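Local structure of ancestral D-type dye decolorizing peroxidase (Geotrichum candidum, 7ANV) at residues R35-Q40 and H171-E176; F84-L89 and I94-L99. The protein probably uses a heme group and hydrogen peroxide to oxidise dyes and other substrates, as an ancestral D-type dye-decolorizing peroxidase. All blocks are in the same frame, centred on the assembly; numbering follows the deposited sequence. Where two conformers were deposited one is given.

Interaction 1 of 2, residues R35-Q40 and H171-E176; sequences RKHLKQ and HASIHE
H37 of helix 31-41 meets S173 and H171 at the entry to strand 174-183, in the first ferredoxin-like half of the peroxidase. The strand is an outer one of its antiparallel sheet. The imidazole of H37 carries the contact on the helix side. Its CG lies anti to the carbonyl carbon (chi1 -68°), which carries the ring out from the helix to the loop. There ND1 and S173 OG share a hydrogen bond of 2.7 Å. Either atom could be the donor. The S173 hydroxyl lies between its own backbone N and carbonyl carbon (chi1 63°), and in this position it faces the ring. S173 CB also lies close, 3.3 Å from H37 ND1. Next to ND1, the ring carbon CE1 of H37 lies 3.1 Å from the backbone O of H171. That oxygen sits at the ring edge, in the imidazole plane. The loop thus meets the edge of the ring at two neighbouring atoms, through a side-chain hydroxyl and a main-chain carbonyl. This probably limits the rotation of the ring. S173 is buried, and its OG also makes a weak hydrogen bond to F165 O. Backbone hydrogen bonds of S173 with T29 and D30 tie the same loop to the segment between strand 20-28 and helix 31-41. The contact joins the first helix to the loop that leads into the fourth strand of the beta-alpha-beta-beta-alpha-beta topology of the ferredoxin-like fold, which dye-decolorizing peroxidases contain twice.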
loop_
_atom_site.group_PDB
_atom_site.type_symbol
_atom_site.label_atom_id
_atom_site.label_comp_id
_atom_site.label_asym_id
_atom_site.label_seq_id
_atom_site.Cartn_x
_atom_site.Cartn_y
_atom_site.Cartn_z
ATOM N N ARG A 35 16.551 24.745 0.263
ATOM C CA ARG A 35 15.339 25.550 0.012
ATOM C C ARG A 35 15.508 26.288 -1.320
ATOM O O ARG A 35 14.503 26.425 -2.038
ATOM C CB ARG A 35 15.012 26.446 1.206
ATOM C CG ARG A 35 14.698 25.688 2.487
ATOM C CD ARG A 35 14.255 26.609 3.618
ATOM N NE ARG A 35 12.927 27.155 3.344
ATOM C CZ ARG A 35 12.476 28.366 3.713
ATOM N NH1 ARG A 35 13.233 29.215 4.405
ATOM N NH2 ARG A 35 11.249 28.734 3.371
ATOM N N LYS A 36 16.716 26.718 -1.682
ATOM C CA LYS A 36 16.976 27.400 -2.985
ATOM C C LYS A 36 16.844 26.386 -4.105
ATOM O O LYS A 36 16.170 26.698 -5.114
ATOM C CB LYS A 36 18.396 27.978 -3.045
ATOM C CG LYS A 36 18.598 29.167 -2.134
ATOM C CD LYS A 36 17.598 30.272 -2.410
ATOM C CE LYS A 36 18.027 31.605 -1.838
ATOM N NZ LYS A 36 16.854 32.435 -1.486
ATOM N N HIS A 37 17.467 25.214 -3.935
ATOM C CA HIS A 37 17.433 24.105 -4.921
ATOM C C HIS A 37 16.000 23.670 -5.203
ATOM O O HIS A 37 15.651 23.433 -6.373
ATOM C CB HIS A 37 18.277 22.930 -4.433
ATOM C CG HIS A 37 19.735 23.244 -4.402
ATOM N ND1 HIS A 37 20.657 22.431 -3.760
ATOM C CD2 HIS A 37 20.435 24.270 -4.950
ATOM C CE1 HIS A 37 21.855 22.961 -3.930
ATOM N NE2 HIS A 37 21.753 24.078 -4.650
ATOM N N LEU A 38 15.186 23.583 -4.155
ATOM C CA LEU A 38 13.785 23.122 -4.272
ATOM C C LEU A 38 13.000 24.019 -5.226
ATOM O O LEU A 38 12.138 23.499 -5.946
ATOM C CB LEU A 38 13.151 23.095 -2.887
ATOM C CG LEU A 38 11.761 22.482 -2.840
ATOM C CD1 LEU A 38 11.790 21.017 -3.235
ATOM C CD2 LEU A 38 11.161 22.637 -1.455
ATOM N N LYS A 39 13.338 25.300 -5.328
ATOM C CA LYS A 39 12.668 26.232 -6.272
ATOM C C LYS A 39 12.806 25.707 -7.715
ATOM O O LYS A 39 11.857 25.835 -8.505
ATOM C CB LYS A 39 13.233 27.638 -6.120
ATOM C CG LYS A 39 12.317 28.713 -6.663
ATOM C CD LYS A 39 12.769 30.160 -6.463
ATOM C CE LYS A 39 11.573 31.089 -6.595
ATOM N NZ LYS A 39 11.942 32.527 -6.680
ATOM N N GLN A 40 13.956 25.117 -8.036
ATOM C CA GLN A 40 14.266 24.571 -9.374
ATOM C C GLN A 40 13.631 23.188 -9.547
ATOM O O GLN A 40 13.365 22.825 -10.697
ATOM C CB GLN A 40 15.779 24.552 -9.579
ATOM C CG GLN A 40 16.419 25.898 -9.270
ATOM C CD GLN A 40 15.863 26.960 -10.177
ATOM O OE1 GLN A 40 15.692 26.729 -11.374
ATOM N NE2 GLN A 40 15.547 28.120 -9.614
ATOM N N HIS A 171 28.187 21.886 -4.434
ATOM C CA HIS A 171 26.922 22.586 -4.074
ATOM C C HIS A 171 25.912 21.627 -3.421
ATOM O O HIS A 171 24.776 22.091 -3.160
ATOM C CB HIS A 171 26.294 23.282 -5.299
ATOM C CG HIS A 171 27.176 24.363 -5.850
ATOM N ND1 HIS A 171 27.307 25.594 -5.259
ATOM C CD2 HIS A 171 28.019 24.366 -6.901
ATOM C CE1 HIS A 171 28.195 26.315 -5.926
ATOM N NE2 HIS A 171 28.654 25.575 -6.943
ATOM N N ALA A 172 26.226 20.354 -3.188
ATOM C CA ALA A 172 25.220 19.379 -2.692
ATOM C C ALA A 172 24.504 19.942 -1.453
ATOM O O ALA A 172 25.180 20.391 -0.491
ATOM C CB ALA A 172 25.845 18.048 -2.369
ATOM N N SER A 173 23.183 19.855 -1.439
ATOM C CA SER A 173 22.319 20.231 -0.303
ATOM C C SER A 173 21.718 18.978 0.331
ATOM O O SER A 173 21.079 19.113 1.387
ATOM C CB SER A 173 21.254 21.222 -0.734
ATOM O OG SER A 173 20.372 20.650 -1.714
ATOM N N ILE A 174 21.851 17.812 -0.301
ATOM C CA ILE A 174 21.314 16.531 0.225
ATOM C C ILE A 174 22.358 15.439 0.031
ATOM O O ILE A 174 23.243 15.597 -0.830
ATOM C CB ILE A 174 19.993 16.154 -0.476
ATOM C CG1 ILE A 174 20.208 15.726 -1.930
ATOM C CG2 ILE A 174 19.016 17.308 -0.388
ATOM C CD1 ILE A 174 18.915 15.395 -2.648
ATOM N N HIS A 175 22.185 14.370 0.794
ATOM C CA HIS A 175 22.994 13.132 0.790
ATOM C C HIS A 175 21.998 11.995 0.564
ATOM O O HIS A 175 20.946 11.940 1.267
ATOM C CB HIS A 175 23.789 13.022 2.107
ATOM C CG HIS A 175 24.323 11.657 2.423
ATOM N ND1 HIS A 175 25.512 11.183 1.898
ATOM C CD2 HIS A 175 23.841 10.652 3.204
ATOM C CE1 HIS A 175 25.733 9.954 2.321
ATOM N NE2 HIS A 175 24.723 9.600 3.117
ATOM N N GLU A 176 22.303 11.088 -0.342
ATOM C CA GLU A 176 21.489 9.869 -0.587
ATOM C C GLU A 176 21.632 8.935 0.624
ATOM O O GLU A 176 22.782 8.596 0.976
ATOM C CB GLU A 176 21.982 9.220 -1.868
ATOM C CG GLU A 176 21.264 7.925 -2.209
ATOM C CD GLU A 176 21.898 7.178 -3.357
ATOM O OE1 GLU A 176 22.651 7.825 -4.164
ATOM O OE2 GLU A 176 21.629 5.962 -3.456
#

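Interaction 2 of 2, residues F84-L89 and I94-L99; sequences FSHAGL and INDDNL
D96 reaches back from the loop after helix 86-92 to touch H86 and L89 of that helix. Its CB is the first atom to make contact, 3.7 Å from L89 CD1. Its CG sits between the backbone N and the carbonyl carbon (chi1 65°), which turns the carboxylate toward the first turn of the helix. At the tip, OD2 accepts a hydrogen bond of 2.6 Å from H86 ND1. The bond is nearly straight at 170° and uses the syn lone pair of OD2. The same OD2 lies 3.6 Å from L89 CD1. The other oxygen, OD1, lies 3.1 Å from H86 CE1. Ring and carboxylate are only 8° from coplanar, so the flat groups meet edge to edge. L89 adds an apolar side to the contact, with its CD1 3.7 Å from L99 CD2. Its carbonyl O accepts a backbone bond of 2.9 Å from I94 N, which fastens the start of the loop to the helix. F104 of helix 102-106 packs on H86, L89, D96 and L99. An Asx turn, in which N95 OD1 accepts from D97 N, and a type I turn from D96 to L99 shape the loop around the aspartate. With the carboxylate of D96 replaced by the methyl of an alanine, H86 ND1 would probably lose its acceptor and the ring would be freer to turn. The short, straight bond from H86 suggests a strongly polarised pair. A buried carboxylate this close would be expected to favour a protonated imidazole, although the charge of H86 is not seen.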
loop_
_atom_site.group_PDB
_atom_site.type_symbol
_atom_site.label_atom_id
_atom_site.label_comp_id
_atom_site.label_asym_id
_atom_site.label_seq_id
_atom_site.Cartn_x
_atom_site.Cartn_y
_atom_site.Cartn_z
ATOM N N PHE A 84 8.276 14.639 2.644
ATOM C CA PHE A 84 9.161 15.004 3.773
ATOM C C PHE A 84 8.731 14.217 4.997
ATOM O O PHE A 84 7.541 14.149 5.301
ATOM C CB PHE A 84 9.097 16.512 4.029
ATOM C CG PHE A 84 9.661 17.304 2.895
ATOM C CD1 PHE A 84 11.004 17.573 2.821
ATOM C CD2 PHE A 84 8.833 17.762 1.878
ATOM C CE1 PHE A 84 11.528 18.278 1.755
ATOM C CE2 PHE A 84 9.375 18.423 0.789
ATOM C CZ PHE A 84 10.709 18.709 0.754
ATOM N N SER A 85 9.708 13.726 5.760
ATOM C CA SER A 85 9.459 13.142 7.103
ATOM C C SER A 85 9.376 14.290 8.111
ATOM O O SER A 85 9.881 15.418 7.816
ATOM C CB SER A 85 10.572 12.171 7.446
ATOM O OG SER A 85 11.762 12.908 7.650
ATOM N N HIS A 86 8.891 14.007 9.323
ATOM C CA HIS A 86 8.973 14.985 10.437
ATOM C C HIS A 86 10.431 15.453 10.626
ATOM O O HIS A 86 10.634 16.687 10.852
ATOM C CB HIS A 86 8.352 14.398 11.709
ATOM C CG HIS A 86 8.707 15.229 12.894
ATOM N ND1 HIS A 86 8.119 16.441 13.126
ATOM C CD2 HIS A 86 9.617 15.056 13.865
ATOM C CE1 HIS A 86 8.623 16.965 14.218
ATOM N NE2 HIS A 86 9.565 16.160 14.673
ATOM N N ALA A 87 11.424 14.541 10.610
ATOM C CA ALA A 87 12.867 14.876 10.773
ATOM C C ALA A 87 13.307 15.898 9.699
ATOM O O ALA A 87 14.057 16.838 10.016
ATOM C CB ALA A 87 13.714 13.618 10.703
ATOM N N GLY A 88 12.772 15.781 8.477
ATOM C CA GLY A 88 13.061 16.732 7.388
ATOM C C GLY A 88 12.462 18.093 7.665
ATOM O O GLY A 88 13.155 19.079 7.449
ATOM N N LEU A 89 11.208 18.163 8.126
ATOM C CA LEU A 89 10.547 19.458 8.428
ATOM C C LEU A 89 11.337 20.112 9.549
ATOM O O LEU A 89 11.525 21.337 9.525
ATOM C CB LEU A 89 9.090 19.246 8.859
ATOM C CG LEU A 89 8.183 18.595 7.810
ATOM C CD1 LEU A 89 6.726 18.587 8.251
ATOM C CD2 LEU A 89 8.322 19.260 6.461
ATOM N N ILE A 94 10.564 24.074 9.728
ATOM C CA ILE A 94 9.102 24.191 9.469
ATOM C C ILE A 94 8.381 23.617 10.681
ATOM O O ILE A 94 8.558 22.433 10.978
ATOM C CB ILE A 94 8.724 23.530 8.137
ATOM C CG1 ILE A 94 9.385 24.280 6.977
ATOM C CG2 ILE A 94 7.217 23.477 7.987
ATOM C CD1 ILE A 94 9.393 23.534 5.673
ATOM N N ASN A 95 7.643 24.455 11.397
ATOM C CA ASN A 95 6.961 24.058 12.647
ATOM C C ASN A 95 5.786 23.142 12.282
ATOM O O ASN A 95 4.807 23.621 11.706
ATOM C CB ASN A 95 6.518 25.295 13.421
ATOM C CG ASN A 95 5.827 24.950 14.713
ATOM O OD1 ASN A 95 5.290 23.859 14.864
ATOM N ND2 ASN A 95 5.757 25.913 15.608
ATOM N N ASP A 96 5.847 21.869 12.646
ATOM C CA ASP A 96 4.751 20.944 12.265
ATOM C C ASP A 96 3.981 20.533 13.524
ATOM O O ASP A 96 3.519 19.403 13.587
ATOM C CB ASP A 96 5.300 19.787 11.435
ATOM C CG ASP A 96 6.251 18.887 12.186
ATOM O OD1 ASP A 96 6.835 19.349 13.212
ATOM O OD2 ASP A 96 6.418 17.749 11.741
ATOM N N ASP A 97 3.854 21.430 14.494
ATOM C CA ASP A 97 3.137 21.157 15.772
ATOM C C ASP A 97 1.696 20.691 15.520
ATOM O O ASP A 97 1.247 19.857 16.333
ATOM C CB ASP A 97 3.203 22.363 16.708
ATOM C CG ASP A 97 4.574 22.514 17.343
ATOM O OD1 ASP A 97 5.313 21.505 17.394
ATOM O OD2 ASP A 97 4.907 23.644 17.754
ATOM N N ASN A 98 1.027 21.158 14.450
ATOM C CA ASN A 98 -0.387 20.835 14.082
ATOM C C ASN A 98 -0.463 19.898 12.865
ATOM O O ASN A 98 -1.589 19.608 12.366
ATOM C CB ASN A 98 -1.173 22.098 13.755
ATOM C CG ASN A 98 -1.165 23.110 14.887
ATOM O OD1 ASN A 98 -0.643 22.846 15.972
ATOM N ND2 ASN A 98 -1.738 24.278 14.636
ATOM N N LEU A 99 0.663 19.414 12.375
ATOM C CA LEU A 99 0.635 18.474 11.231
ATOM C C LEU A 99 0.450 17.022 11.705
ATOM O O LEU A 99 1.299 16.478 12.466
ATOM C CB LEU A 99 1.890 18.583 10.380
ATOM C CG LEU A 99 1.778 17.785 9.088
ATOM C CD1 LEU A 99 0.623 18.327 8.239
ATOM C CD2 LEU A 99 3.070 17.804 8.308
#

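In the fold
Both interactions lie in the N-terminal dimeric alpha+beta barrel domain. Their centres are 18 Å apart, and their nearest atoms are about 5 Å apart without touching. Both segments of interaction 2 fall between the two segments of interaction 1 along the chain. They lie at the ends of the two outermost strands of one four-stranded antiparallel sheet. Interaction 1 stands at the start of strand 174-183. Interaction 2 begins at the last residue of strand 78-84 and runs into helix 86-92. The C-terminal helix 479-486 links them: R35 bonds to F486 O, while L89 and I94 touch the F486 side chain. The chain's end thus packs against both regions of this domain.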